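Local coordinates for ABC transporter substrate-binding protein (Rhizobium radiobacter, PDB 6TFQ), which probably captures sugar–amino-acid conjugates outside the membrane and delivers them to an ABC importer, as related family 5 solute-binding proteins do for peptides, at residues Q179-T184 / Y201-N206; D65-T70 / T129-S134; V242-P247 / L461-R466. All coordinates share one frame; numbering follows the deposited sequence.

Contact 1 (Q179-T184 / Y201-N206); sequences QSVTLT and YRFLNN. With GLC (alpha-D-glucopyranose), chain C.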
loop_
_atom_site.group_PDB
_atom_site.type_symbol
_atom_site.label_atom_id
_atom_site.label_comp_id
_atom_site.label_asym_id
_atom_site.label_seq_id
_atom_site.Cartn_x
_atom_site.Cartn_y
_atom_site.Cartn_z
ATOM N N GLN A 179 -8.016 -15.712 -13.465
ATOM C CA GLN A 179 -7.417 -15.635 -14.801
ATOM C C GLN A 179 -7.128 -14.199 -15.218
ATOM O O GLN A 179 -5.984 -13.863 -15.517
ATOM C CB GLN A 179 -8.315 -16.342 -15.855
ATOM C CG GLN A 179 -8.593 -17.830 -15.565
ATOM C CD GLN A 179 -7.398 -18.754 -15.722
ATOM O OE1 GLN A 179 -7.248 -19.742 -14.984
ATOM N NE2 GLN A 179 -6.523 -18.466 -16.683
ATOM N N SER A 180 -8.159 -13.362 -15.266
ATOM C CA SER A 180 -8.003 -11.974 -15.687
ATOM C C SER A 180 -9.198 -11.104 -15.323
ATOM O O SER A 180 -10.250 -11.606 -14.930
ATOM C CB SER A 180 -7.751 -11.899 -17.200
ATOM O OG SER A 180 -8.947 -12.053 -17.947
ATOM N N VAL A 181 -9.018 -9.787 -15.485
ATOM C CA VAL A 181 -10.064 -8.783 -15.376
ATOM C C VAL A 181 -10.060 -8.122 -16.749
ATOM O O VAL A 181 -8.999 -7.741 -17.243
ATOM C CB VAL A 181 -9.860 -7.749 -14.222
ATOM C CG1 VAL A 181 -10.960 -6.676 -14.217
ATOM C CG2 VAL A 181 -9.793 -8.438 -12.874
ATOM N N THR A 182 -11.238 -8.021 -17.372
ATOM C CA THR A 182 -11.415 -7.331 -18.640
ATOM C C THR A 182 -11.984 -5.944 -18.321
ATOM O O THR A 182 -13.073 -5.813 -17.746
ATOM C CB THR A 182 -12.286 -8.144 -19.612
ATOM O OG1 THR A 182 -11.691 -9.436 -19.779
ATOM C CG2 THR A 182 -12.430 -7.459 -20.982
ATOM N N LEU A 183 -11.211 -4.912 -18.656
ATOM C CA LEU A 183 -11.635 -3.542 -18.454
ATOM C C LEU A 183 -11.823 -2.904 -19.808
ATOM O O LEU A 183 -11.088 -3.210 -20.749
ATOM C CB LEU A 183 -10.630 -2.730 -17.608
ATOM C CG LEU A 183 -10.329 -3.262 -16.199
ATOM C CD1 LEU A 183 -9.023 -4.072 -16.191
ATOM C CD2 LEU A 183 -10.267 -2.114 -15.192
ATOM N N THR A 184 -12.835 -2.054 -19.925
ATOM C CA THR A 184 -13.056 -1.315 -21.158
ATOM C C THR A 184 -12.980 0.160 -20.831
ATOM O O THR A 184 -13.190 0.558 -19.671
ATOM C CB THR A 184 -14.391 -1.662 -21.841
ATOM O OG1 THR A 184 -15.447 -1.389 -20.936
ATOM C CG2 THR A 184 -14.447 -3.093 -22.358
ATOM N N TYR A 201 -6.143 -7.494 -17.885
ATOM C CA TYR A 201 -5.343 -7.503 -16.661
ATOM C C TYR A 201 -5.248 -8.958 -16.184
ATOM O O TYR A 201 -6.201 -9.501 -15.633
ATOM C CB TYR A 201 -6.012 -6.570 -15.632
ATOM C CG TYR A 201 -5.228 -6.347 -14.361
ATOM C CD1 TYR A 201 -5.359 -7.217 -13.276
ATOM C CD2 TYR A 201 -4.445 -5.205 -14.194
ATOM C CE1 TYR A 201 -4.714 -6.963 -12.065
ATOM C CE2 TYR A 201 -3.795 -4.942 -12.992
ATOM C CZ TYR A 201 -3.933 -5.821 -11.929
ATOM O OH TYR A 201 -3.281 -5.569 -10.751
ATOM N N ARG A 202 -4.089 -9.580 -16.413
ATOM C CA ARG A 202 -3.873 -11.011 -16.197
ATOM C C ARG A 202 -3.095 -11.390 -14.940
ATOM O O ARG A 202 -2.053 -10.807 -14.622
ATOM C CB ARG A 202 -3.214 -11.638 -17.434
ATOM C CG ARG A 202 -4.058 -11.401 -18.682
ATOM C CD ARG A 202 -3.298 -11.689 -19.943
ATOM N NE ARG A 202 -4.092 -11.390 -21.130
ATOM C CZ ARG A 202 -3.805 -11.830 -22.351
ATOM N NH1 ARG A 202 -2.741 -12.595 -22.556
ATOM N NH2 ARG A 202 -4.584 -11.514 -23.372
ATOM N N PHE A 203 -3.651 -12.389 -14.234
ATOM C CA PHE A 203 -3.109 -12.967 -12.997
ATOM C C PHE A 203 -2.046 -13.994 -13.367
ATOM O O PHE A 203 -2.375 -15.074 -13.827
ATOM C CB PHE A 203 -4.247 -13.580 -12.139
ATOM C CG PHE A 203 -5.232 -12.510 -11.731
ATOM C CD1 PHE A 203 -4.822 -11.418 -10.968
ATOM C CD2 PHE A 203 -6.563 -12.569 -12.146
ATOM C CE1 PHE A 203 -5.716 -10.389 -10.644
ATOM C CE2 PHE A 203 -7.458 -11.541 -11.819
ATOM C CZ PHE A 203 -7.022 -10.451 -11.080
ATOM N N LEU A 204 -0.770 -13.595 -13.261
ATOM C CA LEU A 204 0.383 -14.411 -13.625
ATOM C C LEU A 204 1.429 -14.366 -12.505
ATOM O O LEU A 204 2.504 -13.785 -12.671
ATOM C CB LEU A 204 0.964 -13.944 -14.984
ATOM C CG LEU A 204 0.082 -14.145 -16.227
ATOM C CD1 LEU A 204 0.704 -13.466 -17.431
ATOM C CD2 LEU A 204 -0.156 -15.666 -16.523
ATOM N N ASN A 205 1.087 -14.978 -11.358
ATOM C CA ASN A 205 1.908 -15.003 -10.152
ATOM C C ASN A 205 3.325 -15.554 -10.356
ATOM O O ASN A 205 4.293 -14.929 -9.909
ATOM C CB ASN A 205 1.201 -15.756 -9.007
ATOM C CG ASN A 205 1.746 -15.332 -7.660
ATOM O OD1 ASN A 205 1.727 -14.149 -7.316
ATOM N ND2 ASN A 205 2.287 -16.272 -6.881
ATOM N N ASN A 206 3.440 -16.698 -11.034
ATOM C CA ASN A 206 4.720 -17.336 -11.316
ATOM C C ASN A 206 5.584 -16.407 -12.193
ATOM O O ASN A 206 5.167 -16.045 -13.299
ATOM C CB ASN A 206 4.505 -18.705 -11.952
ATOM C CG ASN A 206 5.803 -19.422 -12.189
ATOM O OD1 ASN A 206 6.494 -19.188 -13.183
ATOM N ND2 ASN A 206 6.170 -20.299 -11.274
HETATM C C1 GLC C . 2.865 -19.813 -9.034
HETATM C C2 GLC C . 1.630 -20.198 -9.861
HETATM C C3 GLC C . 1.815 -21.558 -10.528
HETATM C C4 GLC C . 3.263 -22.033 -10.438
HETATM C C5 GLC C . 3.719 -22.109 -8.979
HETATM C C6 GLC C . 5.217 -22.261 -8.815
HETATM O O1 GLC C . 2.613 -18.709 -8.240
HETATM O O2 GLC C . 0.449 -20.193 -9.068
HETATM O O3 GLC C . 1.409 -21.488 -11.892
HETATM O O4 GLC C . 3.390 -23.308 -11.055
HETATM O O5 GLC C . 3.330 -20.922 -8.256
HETATM O O6 GLC C . 5.639 -22.051 -7.471
HETATM O O HOH W 1 -3.857 -15.358 -16.133
#
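Two antiparallel strands of the large mixed sheet meet where Val181 pairs with Tyr201, their short axes running at 175° to each other. The pair is locked in both directions: Val181 N donates to Tyr201 O at 2.8 Å, and Tyr201 N returns a bond to Val181 O at 2.9 Å. One step along, Phe203 N donates to Gln179 O at 3.0 Å. Gln179 O also takes a bond from a water, 2.7 Å away, that donates as well to Phe203 O.

Gln179 and Ser180 both face Gln176, which makes a classic beta bulge where the hairpin of strands 170-176 and 180-185 begins its return. Against this bulge lies the Phe203 ring, set obliquely, with CD2 3.5 Å from Gln179 C. Its far end, CZ, meets Val181 CG2 at 3.9 Å. Tyr201 shares that sheet face, and Leu183 CD1 packs on its CB at 4.0 Å, the two side chains running side by side. With CG anti to the Tyr201 nitrogen (chi1 -174°), the phenol ring is carried away from the neighbouring strand toward helix 26-35, where its OH bonds to Ser27. On the other sheet face, Ser180 and Arg202 form a non-hydrogen-bonded pair, and the guanidinium of Arg202 continues to a salt bridge with Glu218. Beyond the strand, Asn206 caps helix 207-216 through Ala209, while Asn205 ND2 donates to O1 of the bound glucose at 2.8 Å.

Contact 2 (D65-T70 / T129-S134); sequences DQLVWT and TRRVPS. With SO4 (sulfate ion), chain G.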
loop_
_atom_site.group_PDB
_atom_site.type_symbol
_atom_site.label_atom_id
_atom_site.label_comp_id
_atom_site.label_asym_id
_atom_site.label_seq_id
_atom_site.Cartn_x
_atom_site.Cartn_y
_atom_site.Cartn_z
ATOM N N ASP A 65 -8.374 27.359 11.457
ATOM C CA ASP A 65 -8.051 26.284 12.392
ATOM C C ASP A 65 -7.924 24.908 11.692
ATOM O O ASP A 65 -7.636 23.889 12.349
ATOM C CB ASP A 65 -9.022 26.269 13.595
ATOM C CG ASP A 65 -10.457 25.870 13.312
ATOM O OD1 ASP A 65 -10.726 25.362 12.207
ATOM O OD2 ASP A 65 -11.312 26.060 14.207
ATOM N N GLN A 66 -8.135 24.895 10.350
ATOM C CA GLN A 66 -8.033 23.739 9.441
ATOM C C GLN A 66 -8.971 22.578 9.822
ATOM O O GLN A 66 -8.651 21.418 9.560
ATOM C CB GLN A 66 -6.559 23.270 9.299
ATOM C CG GLN A 66 -5.582 24.361 8.813
ATOM C CD GLN A 66 -5.621 24.564 7.312
ATOM O OE1 GLN A 66 -6.385 25.390 6.786
ATOM N NE2 GLN A 66 -4.782 23.831 6.591
ATOM N N LEU A 67 -10.136 22.890 10.414
ATOM C CA LEU A 67 -11.115 21.872 10.835
ATOM C C LEU A 67 -12.299 21.779 9.882
ATOM O O LEU A 67 -12.996 20.767 9.872
ATOM C CB LEU A 67 -11.604 22.121 12.297
ATOM C CG LEU A 67 -10.519 22.200 13.408
ATOM C CD1 LEU A 67 -11.133 22.507 14.766
ATOM C CD2 LEU A 67 -9.718 20.925 13.495
ATOM N N VAL A 68 -12.560 22.847 9.118
ATOM C CA VAL A 68 -13.695 22.888 8.194
ATOM C C VAL A 68 -13.170 23.045 6.773
ATOM O O VAL A 68 -12.486 24.018 6.463
ATOM C CB VAL A 68 -14.768 23.953 8.576
ATOM C CG1 VAL A 68 -15.988 23.864 7.657
ATOM C CG2 VAL A 68 -15.198 23.818 10.042
ATOM N N TRP A 69 -13.470 22.062 5.927
ATOM C CA TRP A 69 -13.036 22.008 4.533
ATOM C C TRP A 69 -14.246 21.883 3.614
ATOM O O TRP A 69 -15.065 20.971 3.782
ATOM C CB TRP A 69 -12.057 20.832 4.325
ATOM C CG TRP A 69 -10.750 20.985 5.058
ATOM C CD1 TRP A 69 -10.533 20.818 6.399
ATOM C CD2 TRP A 69 -9.468 21.250 4.474
ATOM N NE1 TRP A 69 -9.208 21.026 6.693
ATOM C CE2 TRP A 69 -8.526 21.282 5.529
ATOM C CE3 TRP A 69 -9.026 21.511 3.161
ATOM C CZ2 TRP A 69 -7.171 21.574 5.316
ATOM C CZ3 TRP A 69 -7.681 21.784 2.948
ATOM C CH2 TRP A 69 -6.772 21.830 4.016
ATOM N N THR A 70 -14.376 22.819 2.664
ATOM C CA THR A 70 -15.493 22.826 1.715
ATOM C C THR A 70 -14.997 22.546 0.304
ATOM O O THR A 70 -14.085 23.204 -0.165
ATOM C CB THR A 70 -16.318 24.117 1.857
ATOM O OG1 THR A 70 -16.649 24.268 3.232
ATOM C CG2 THR A 70 -17.595 24.096 1.021
ATOM N N THR A 129 -13.024 16.960 14.157
ATOM C CA THR A 129 -13.067 17.068 15.627
ATOM C C THR A 129 -11.746 17.703 16.105
ATOM O O THR A 129 -11.734 18.499 17.040
ATOM C CB THR A 129 -13.289 15.653 16.237
ATOM O OG1 THR A 129 -14.592 15.204 15.875
ATOM C CG2 THR A 129 -13.186 15.627 17.758
ATOM N N ARG A 130 -10.649 17.339 15.436
ATOM C CA ARG A 130 -9.277 17.758 15.709
ATOM C C ARG A 130 -8.508 17.883 14.384
ATOM O O ARG A 130 -8.972 17.399 13.347
ATOM C CB ARG A 130 -8.589 16.709 16.625
ATOM C CG ARG A 130 -8.485 15.311 16.000
ATOM C CD ARG A 130 -7.623 14.355 16.804
ATOM N NE ARG A 130 -7.453 13.067 16.120
ATOM C CZ ARG A 130 -8.280 12.030 16.247
ATOM N NH1 ARG A 130 -9.343 12.110 17.042
ATOM N NH2 ARG A 130 -8.048 10.906 15.583
ATOM N N ARG A 131 -7.315 18.486 14.434
ATOM C CA ARG A 131 -6.453 18.654 13.261
ATOM C C ARG A 131 -5.860 17.325 12.810
ATOM O O ARG A 131 -5.596 16.451 13.635
ATOM C CB ARG A 131 -5.316 19.656 13.549
ATOM C CG ARG A 131 -5.765 21.108 13.561
ATOM C CD ARG A 131 -4.664 22.038 14.046
ATOM N NE ARG A 131 -4.187 22.915 12.973
ATOM C CZ ARG A 131 -4.289 24.242 12.970
ATOM N NH1 ARG A 131 -4.842 24.877 13.995
ATOM N NH2 ARG A 131 -3.825 24.947 11.946
ATOM N N VAL A 132 -5.699 17.165 11.496
ATOM C CA VAL A 132 -5.044 16.009 10.872
ATOM C C VAL A 132 -3.781 16.547 10.187
ATOM O O VAL A 132 -3.811 17.698 9.739
ATOM C CB VAL A 132 -5.917 15.170 9.888
ATOM C CG1 VAL A 132 -7.015 14.414 10.620
ATOM C CG2 VAL A 132 -6.484 16.009 8.745
ATOM N N PRO A 133 -2.671 15.759 10.087
ATOM C CA PRO A 133 -1.472 16.276 9.396
ATOM C C PRO A 133 -1.777 16.812 7.987
ATOM O O PRO A 133 -1.283 17.878 7.626
ATOM C CB PRO A 133 -0.524 15.070 9.370
ATOM C CG PRO A 133 -0.980 14.199 10.504
ATOM C CD PRO A 133 -2.467 14.371 10.565
ATOM N N SER A 134 -2.640 16.111 7.226
ATOM C CA SER A 134 -3.057 16.537 5.886
ATOM C C SER A 134 -4.431 16.000 5.561
ATOM O O SER A 134 -4.587 14.797 5.378
ATOM C CB SER A 134 -2.056 16.088 4.819
ATOM O OG SER A 134 -2.457 16.520 3.526
HETATM S S SO4 G . -4.630 25.233 17.506
HETATM O O1 SO4 G . -4.561 23.923 16.864
HETATM O O2 SO4 G . -3.661 26.132 16.879
HETATM O O3 SO4 G . -4.317 25.091 18.927
HETATM O O4 SO4 G . -5.976 25.783 17.352
HETATM O O HOH W 2 -7.584 23.527 15.183
HETATM O O HOH W 3 -6.496 19.690 9.819
#
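Leu67 CD2 presses on the backbone between Arg130 and Arg131, coming within 3.4 Å of Arg130 C. Arg131, in the loop that follows strand 123-128, folds its long side chain back over the turn at Asp65 and Gln66. This is the tight connection between strands 57-62 and 68-73 in a four-stranded antiparallel sheet, and it includes an Asx turn: Asp65 OD1 accepts from Leu67 N. The opposing segment, 129-134, is the chain leaving strand 123-128, so the contact extends the neighbour relation of strands 68-73 and 123-128 past their ends, into irregular backbone.

The guanidinium of Arg131 lies with one face over a carbonyl: Asp65 O stands 3.3 Å above its plane, offset toward the rim. That placement follows from a bend at chi3 (113°), which turns the chain away from full extension. Gln66 CG approaches the same group from an oblique direction, 3.6 Å from Arg131 NH2. NH1 is engaged with a sulfate, probably from the crystallisation liquor, donating to its O1 at 3.0 Å along a bent path (138° at the hydrogen). A water joins the two segments here, donating a hydrogen bond to Asp65 O and accepting a weak one from Arg131 NH1.

Further in, the indole of Trp69, which packs on helix 135-138, helps position the turn. Its NE1 donates to Gln66 O at 2.9 Å; the carbonyl oxygen lies near the indole plane, yet the donor sits 70° out of the carbonyl plane. A second donor grips the same Gln66 O: another water, at 2.8 Å, which in turn accepts from Val132 N at 3.1 Å.

Contact 3 (V242-P247 / L461-R466); sequences VDTIEP and LGTWAR. With SO4 (sulfate ion), chain J.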
loop_
_atom_site.group_PDB
_atom_site.type_symbol
_atom_site.label_atom_id
_atom_site.label_comp_id
_atom_site.label_asym_id
_atom_site.label_seq_id
_atom_site.Cartn_x
_atom_site.Cartn_y
_atom_site.Cartn_z
ATOM N N VAL A 242 12.185 -0.388 -18.650
ATOM C CA VAL A 242 11.991 -0.758 -17.251
ATOM C C VAL A 242 11.655 0.503 -16.456
ATOM O O VAL A 242 12.316 1.528 -16.613
ATOM C CB VAL A 242 13.211 -1.521 -16.651
ATOM C CG1 VAL A 242 13.026 -1.794 -15.163
ATOM C CG2 VAL A 242 13.474 -2.827 -17.400
ATOM N N ASP A 243 10.619 0.422 -15.608
ATOM C CA ASP A 243 10.201 1.508 -14.724
ATOM C C ASP A 243 10.414 1.100 -13.267
ATOM O O ASP A 243 9.931 0.049 -12.835
ATOM C CB ASP A 243 8.732 1.885 -14.963
ATOM C CG ASP A 243 8.449 2.409 -16.353
ATOM O OD1 ASP A 243 9.276 3.177 -16.873
ATOM O OD2 ASP A 243 7.384 2.059 -16.915
ATOM N N THR A 244 11.165 1.923 -12.536
ATOM C CA THR A 244 11.468 1.784 -11.113
ATOM C C THR A 244 10.621 2.912 -10.508
ATOM O O THR A 244 10.919 4.080 -10.708
ATOM C CB THR A 244 12.996 1.807 -10.929
ATOM O OG1 THR A 244 13.510 0.554 -11.385
ATOM C CG2 THR A 244 13.427 2.017 -9.539
ATOM N N ILE A 245 9.521 2.530 -9.851
ATOM C CA ILE A 245 8.395 3.343 -9.357
ATOM C C ILE A 245 8.378 3.646 -7.846
ATOM O O ILE A 245 8.338 2.740 -7.011
ATOM C CB ILE A 245 7.056 2.595 -9.776
ATOM C CG1 ILE A 245 6.966 2.353 -11.303
ATOM C CG2 ILE A 245 5.771 3.266 -9.252
ATOM C CD1 ILE A 245 5.674 1.513 -11.745
ATOM N N GLU A 246 8.217 4.925 -7.521
ATOM C CA GLU A 246 8.013 5.364 -6.147
ATOM C C GLU A 246 6.518 5.116 -5.777
ATOM O O GLU A 246 5.682 5.080 -6.672
ATOM C CB GLU A 246 8.374 6.852 -6.002
ATOM C CG GLU A 246 9.870 7.117 -5.989
ATOM C CD GLU A 246 10.291 8.574 -5.898
ATOM O OE1 GLU A 246 9.406 9.461 -5.822
ATOM O OE2 GLU A 246 11.518 8.828 -5.906
ATOM N N PRO A 247 6.149 4.938 -4.488
ATOM C CA PRO A 247 7.035 4.920 -3.319
ATOM C C PRO A 247 7.656 3.537 -3.097
ATOM O O PRO A 247 7.145 2.528 -3.588
ATOM C CB PRO A 247 6.100 5.356 -2.183
ATOM C CG PRO A 247 4.734 4.848 -2.582
ATOM C CD PRO A 247 4.739 4.716 -4.099
ATOM N N LEU A 461 11.448 -0.123 -4.393
ATOM C CA LEU A 461 10.673 0.626 -5.371
ATOM C C LEU A 461 9.907 -0.419 -6.208
ATOM O O LEU A 461 10.345 -1.573 -6.295
ATOM C CB LEU A 461 11.619 1.454 -6.274
ATOM C CG LEU A 461 12.422 2.596 -5.597
ATOM C CD1 LEU A 461 13.538 3.077 -6.490
ATOM C CD2 LEU A 461 11.502 3.783 -5.193
ATOM N N GLY A 462 8.764 -0.027 -6.769
ATOM C CA GLY A 462 7.994 -0.903 -7.643
ATOM C C GLY A 462 8.757 -1.130 -8.932
ATOM O O GLY A 462 9.400 -0.205 -9.423
ATOM N N THR A 463 8.761 -2.364 -9.454
ATOM C CA THR A 463 9.472 -2.685 -10.706
ATOM C C THR A 463 8.513 -3.263 -11.728
ATOM O O THR A 463 7.783 -4.220 -11.437
ATOM C CB THR A 463 10.649 -3.631 -10.484
ATOM O OG1 THR A 463 10.182 -4.753 -9.745
ATOM C CG2 THR A 463 11.814 -2.963 -9.786
ATOM N N TRP A 464 8.506 -2.646 -12.914
ATOM C CA TRP A 464 7.631 -2.981 -14.036
ATOM C C TRP A 464 8.365 -2.807 -15.345
ATOM O O TRP A 464 9.304 -2.015 -15.440
ATOM C CB TRP A 464 6.378 -2.060 -14.019
ATOM C CG TRP A 464 5.548 -2.255 -12.785
ATOM C CD1 TRP A 464 5.812 -1.769 -11.534
ATOM C CD2 TRP A 464 4.401 -3.098 -12.652
ATOM N NE1 TRP A 464 4.910 -2.268 -10.632
ATOM C CE2 TRP A 464 4.021 -3.076 -11.290
ATOM C CE3 TRP A 464 3.580 -3.776 -13.570
ATOM C CZ2 TRP A 464 2.865 -3.707 -10.830
ATOM C CZ3 TRP A 464 2.447 -4.425 -13.102
ATOM C CH2 TRP A 464 2.096 -4.379 -11.750
ATOM N N ALA A 465 7.934 -3.533 -16.357
ATOM C CA ALA A 465 8.500 -3.406 -17.686
ATOM C C ALA A 465 7.370 -3.152 -18.655
ATOM O O ALA A 465 6.267 -3.667 -18.461
ATOM C CB ALA A 465 9.253 -4.671 -18.075
ATOM N N ARG A 466 7.637 -2.331 -19.681
ATOM C CA ARG A 466 6.683 -2.059 -20.746
ATOM C C ARG A 466 7.376 -2.226 -22.068
ATOM O O ARG A 466 8.603 -2.057 -22.160
ATOM C CB ARG A 466 6.035 -0.657 -20.629
ATOM C CG ARG A 466 7.000 0.537 -20.768
ATOM C CD ARG A 466 6.262 1.849 -21.030
ATOM N NE ARG A 466 7.176 2.998 -21.155
ATOM C CZ ARG A 466 7.813 3.347 -22.269
ATOM N NH1 ARG A 466 7.654 2.643 -23.382
ATOM N NH2 ARG A 466 8.634 4.386 -22.271
HETATM S S SO4 J . 8.599 5.778 -18.833
HETATM O O1 SO4 J . 8.613 6.254 -20.214
HETATM O O2 SO4 J . 9.981 5.709 -18.378
HETATM O O3 SO4 J . 7.823 6.690 -17.982
HETATM O O4 SO4 J . 8.001 4.439 -18.833
#
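Asp243 and Arg466 come together round a sulfate ion, without a salt bridge between them. Arg466 holds it by the edge of its guanidinium, NE donating to O4 at 2.9 Å and NH2 to O1 at 2.8 Å. Asp243 OD1 comes as near as 2.7 Å to that same sulfate O4. Asp243 OD2 lies 4.3 Å from Arg466 NE, with the carboxylate and guanidinium planes 44° apart. OD2 is instead engaged by the indole NH of Trp472, and Leu476 N gives the sulfate a further bond.

Behind the anion the backbones form a regular antiparallel ladder. Asp243 and Trp464 exchange two bonds, and Ile245 and Gly462 exchange two more; the straightest, from Ile245 N to Gly462 O, measures 2.8 Å and 177° at the hydrogen. On the face shared with Asp243, Ile245 places CG1 anti to its own carbonyl carbon and continues extended (chi2 176°), so CD1 runs along the strand, away from Gly462, to lie 3.3 Å from Trp464 CD1. The indole NE1 is satisfied by Ser482 O. On the other face one pair is unusually close: Thr244 CG2 lies 3.2 Å from Leu461 CD1, nearer than ordinary carbon contact, with the side chains roughly at right angles. Val242 and Ala465, on this face too, are covered by helix 228-236.

The chain then turns a corner at Glu246 and Pro247, which are joined by a cis peptide. Such long-range pairing, with a late strand, 454-467, inserted beside strand 240-255 near the bound sugar–glutamate conjugate, belongs to the bilobal fold of periplasmic-binding proteins.

Overall arrangement
Read from the N terminus, the three contacts close in series; none encloses or crosses another. Contact 2 closes first, bringing the end of a strand of the four-stranded antiparallel sheet back to the turn that leads into strand 68-73 after 58 intervening residues. Contact 1 follows with a short excursion of 16 residues between adjacent strands of the mixed sheet. Contact 3 then spans 213 residues, many of them helical, and returns the late strand 454-467 to that same mixed sheet. Contacts 1 and 3 therefore belong together, their centres about 19 Å apart, whereas contact 2 lies on the opposite side of the chain's centre from contact 1, about 40 Å between centres.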